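Local coordinates for transcriptional regulator, MarR/EmrR family (Clostridium acetobutylicum, PDB 3JW4), which probably binds DNA as a transcription factor of the MarR family, regulating gene expression through a winged helix-turn-helix domain, at residues S29-L34 against L39-G44. Numbering follows the deposited sequence.
Sequences SADARL and LNSQQG
L34 and L39 join the end of one helix to the approach of the next by a backbone bond: L39 N donates to L34 O over 3.2 Å, lying above the carbonyl plane rather than within it. The same oxygen accepts the L39 N-H and also touches L39 CB at 3.7 Å, a contact that follows from the short connection. The L34 side chain points toward the start of helix 41-53 and meets it through CD1. With CG anti to its own carbonyl carbon (chi1 -66°), the branch reaches across until CD1 lies 3.7 Å from S41 N and 3.9 Å from S41 CB, a methyl group set against the first turn of helix 41-53.

Two waters add polar links between the segments, one from a carboxylate to an amide and one between two carbonyl oxygens. The first donates to D31 OD1 at 2.6 Å and accepts from S41 N, so a carboxylate on the first helix reaches an amide of the second helix's opening turn through a single molecule. The other donates to both D31 O and L39 O, linking the two backbones.

Behind this first shell stands a capping box that shapes the start of the second helix. N40 occupies the N-cap: its OD1 accepts from Q43 N at 3.1 Å in a nearly straight bond (166°), while Q43 OE1 accepts the N-H of N40 at 2.9 Å, in a more bent bond. These reciprocal bonds hold the turn that presents S41 to L34 CD1 and the first water.

The contact thus illustrates a helix-to-helix connection closed by backbone, methyl and water together. Helix 105-126 lies against both leucines, F114 touching each, I117 meeting L34 and L110 meeting L39, and E120 forms a salt bridge with R33. M77 of helix 74-83 touches the side chains of Q42 and of Q43, the latter a member of the capping box.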
ATOM      1  N   SER B  29      10.935  -5.092  -4.718  1.00 24.69           N
ATOM      2  CA  SER B  29      12.364  -4.936  -4.476  1.00 25.30           C
ATOM      3  C   SER B  29      12.674  -5.110  -2.966  1.00 25.93           C
ATOM      4  O   SER B  29      13.483  -5.956  -2.577  1.00 25.89           O
ATOM      5  CB  SER B  29      12.812  -3.544  -4.935  1.00 25.86           C
ATOM      6  OG  SER B  29      13.897  -3.595  -5.826  1.00 25.93           O
ATOM      7  N   ALA B  30      11.997  -4.348  -2.105  1.00 26.27           N
ATOM      8  CA  ALA B  30      12.348  -4.348  -0.667  1.00 26.98           C
ATOM      9  C   ALA B  30      11.920  -5.634   0.044  1.00 27.82           C
ATOM     10  O   ALA B  30      12.717  -6.220   0.766  1.00 27.98           O
ATOM     11  CB  ALA B  30      11.774  -3.135   0.057  1.00 26.78           C
ATOM     12  N   ASP B  31      10.672  -6.058  -0.141  1.00 28.30           N
ATOM     13  CA  ASP B  31      10.179  -7.284   0.501  1.00 29.67           C
ATOM     14  C   ASP B  31      11.030  -8.514   0.203  1.00 30.02           C
ATOM     15  O   ASP B  31      11.238  -9.358   1.104  1.00 29.45           O
ATOM     16  CB  ASP B  31       8.734  -7.581   0.103  1.00 29.79           C
ATOM     17  CG  ASP B  31       7.755  -6.641   0.766  1.00 31.09           C
ATOM     18  OD1 ASP B  31       8.191  -5.859   1.653  1.00 28.89           O
ATOM     19  OD2 ASP B  31       6.557  -6.691   0.388  1.00 32.34           O
ATOM     20  N   ALA B  32      11.521  -8.595  -1.041  1.00 30.35           N
ATOM     21  CA  ALA B  32      12.336  -9.727  -1.485  1.00 30.93           C
ATOM     22  C   ALA B  32      13.735  -9.714  -0.867  1.00 31.39           C
ATOM     23  O   ALA B  32      14.215 -10.754  -0.404  1.00 31.70           O
ATOM     24  CB  ALA B  32      12.414  -9.785  -3.017  1.00 30.94           C
ATOM     25  N   ARG B  33      14.371  -8.546  -0.822  1.00 32.14           N
ATOM     26  CA  ARG B  33      15.709  -8.406  -0.226  1.00 32.47           C
ATOM     27  C   ARG B  33      15.727  -8.591   1.317  1.00 31.93           C
ATOM     28  O   ARG B  33      16.748  -8.952   1.929  1.00 31.19           O
ATOM     29  CB  ARG B  33      16.302  -7.051  -0.612  1.00 33.19           C
ATOM     30  CG  ARG B  33      17.643  -7.186  -1.335  1.00 36.17           C
ATOM     31  CD  ARG B  33      18.155  -5.849  -1.869  1.00 38.60           C
ATOM     32  NE  ARG B  33      19.450  -5.486  -1.289  1.00 40.51           N
ATOM     33  CZ  ARG B  33      20.105  -4.358  -1.550  1.00 43.05           C
ATOM     34  NH1 ARG B  33      21.268  -4.130  -0.951  1.00 44.77           N
ATOM     35  NH2 ARG B  33      19.617  -3.462  -2.410  1.00 43.14           N
ATOM     36  N   LEU B  34      14.582  -8.343   1.936  1.00 31.07           N
ATOM     37  CA  LEU B  34      14.431  -8.515   3.364  1.00 30.56           C
ATOM     38  C   LEU B  34      14.073  -9.963   3.700  1.00 31.18           C
ATOM     39  O   LEU B  34      14.570 -10.516   4.695  1.00 30.01           O
ATOM     40  CB  LEU B  34      13.334  -7.594   3.877  1.00 29.72           C
ATOM     41  CG  LEU B  34      13.646  -6.109   3.777  1.00 28.69           C
ATOM     42  CD1 LEU B  34      12.335  -5.321   3.918  1.00 27.38           C
ATOM     43  CD2 LEU B  34      14.683  -5.711   4.812  1.00 25.25           C
ATOM     44  N   LEU B  39      13.363 -11.341   7.557  1.00 31.40           N
ATOM     45  CA  LEU B  39      12.847 -10.077   8.068  1.00 30.98           C
ATOM     46  C   LEU B  39      11.722  -9.569   7.181  1.00 29.65           C
ATOM     47  O   LEU B  39      11.448 -10.134   6.091  1.00 30.22           O
ATOM     48  CB  LEU B  39      13.942  -9.032   8.081  1.00 31.88           C
ATOM     49  CG  LEU B  39      15.115  -9.204   9.047  1.00 34.37           C
ATOM     50  CD1 LEU B  39      16.356  -8.473   8.472  1.00 35.75           C
ATOM     51  CD2 LEU B  39      14.755  -8.686  10.448  1.00 36.81           C
ATOM     52  N   ASN B  40      11.056  -8.526   7.657  1.00 26.64           N
ATOM     53  CA  ASN B  40      10.075  -7.826   6.852  1.00 25.51           C
ATOM     54  C   ASN B  40      10.155  -6.346   7.175  1.00 24.09           C
ATOM     55  O   ASN B  40      10.768  -5.950   8.164  1.00 22.65           O
ATOM     56  CB  ASN B  40       8.670  -8.390   7.066  1.00 25.46           C
ATOM     57  CG  ASN B  40       8.255  -8.362   8.520  1.00 26.22           C
ATOM     58  OD1 ASN B  40       7.931  -7.314   9.057  1.00 27.41           O
ATOM     59  ND2 ASN B  40       8.268  -9.517   9.162  1.00 28.92           N
ATOM     60  N   SER B  41       9.548  -5.530   6.333  1.00 23.23           N
ATOM     61  CA  SER B  41       9.726  -4.093   6.422  1.00 23.36           C
ATOM     62  C   SER B  41       9.110  -3.467   7.698  1.00 23.37           C
ATOM     63  O   SER B  41       9.610  -2.445   8.203  1.00 21.91           O
ATOM     64  CB  SER B  41       9.162  -3.424   5.173  1.00 23.54           C
ATOM     65  OG  SER B  41       7.779  -3.610   5.139  1.00 24.16           O
ATOM     66  N   GLN B  42       8.042  -4.076   8.198  1.00 22.65           N
ATOM     67  CA  GLN B  42       7.397  -3.590   9.404  1.00 24.44           C
ATOM     68  C   GLN B  42       8.316  -3.782  10.643  1.00 23.96           C
ATOM     69  O   GLN B  42       8.456  -2.860  11.457  1.00 22.69           O
ATOM     70  CB  GLN B  42       6.015  -4.234   9.572  1.00 25.33           C
ATOM     71  CG  GLN B  42       5.436  -4.170  10.980  1.00 30.14           C
ATOM     72  CD  GLN B  42       3.894  -4.089  11.021  1.00 35.72           C
ATOM     73  OE1 GLN B  42       3.176  -4.768  10.247  1.00 37.81           O
ATOM     74  NE2 GLN B  42       3.383  -3.242  11.937  1.00 37.70           N
ATOM     75  N   GLN B  43       8.955  -4.938  10.751  1.00 23.77           N
ATOM     76  CA  GLN B  43       9.960  -5.169  11.789  1.00 24.92           C
ATOM     77  C   GLN B  43      11.091  -4.173  11.703  1.00 24.20           C
ATOM     78  O   GLN B  43      11.530  -3.675  12.709  1.00 23.04           O
ATOM     79  CB  GLN B  43      10.614  -6.527  11.677  1.00 25.07           C
ATOM     80  CG  GLN B  43       9.717  -7.655  11.946  1.00 28.79           C
ATOM     81  CD  GLN B  43      10.354  -8.952  11.481  1.00 30.52           C
ATOM     82  OE1 GLN B  43      11.145  -8.962  10.532  1.00 33.11           O
ATOM     83  NE2 GLN B  43      10.046 -10.023  12.159  1.00 29.07           N
ATOM     84  N   GLY B  44      11.562  -3.922  10.488  1.00 24.30           N
ATOM     85  CA  GLY B  44      12.633  -2.955  10.241  1.00 23.86           C
ATOM     86  C   GLY B  44      12.284  -1.548  10.657  1.00 24.11           C
ATOM     87  O   GLY B  44      13.059  -0.897  11.342  1.00 23.49           O
TER
HETATM   88  O   HOH W   1       8.568  -6.974   3.962  1.00 24.27           O
HETATM   89  O   HOH W   2       9.745  -9.419   3.669  1.00 24.30           O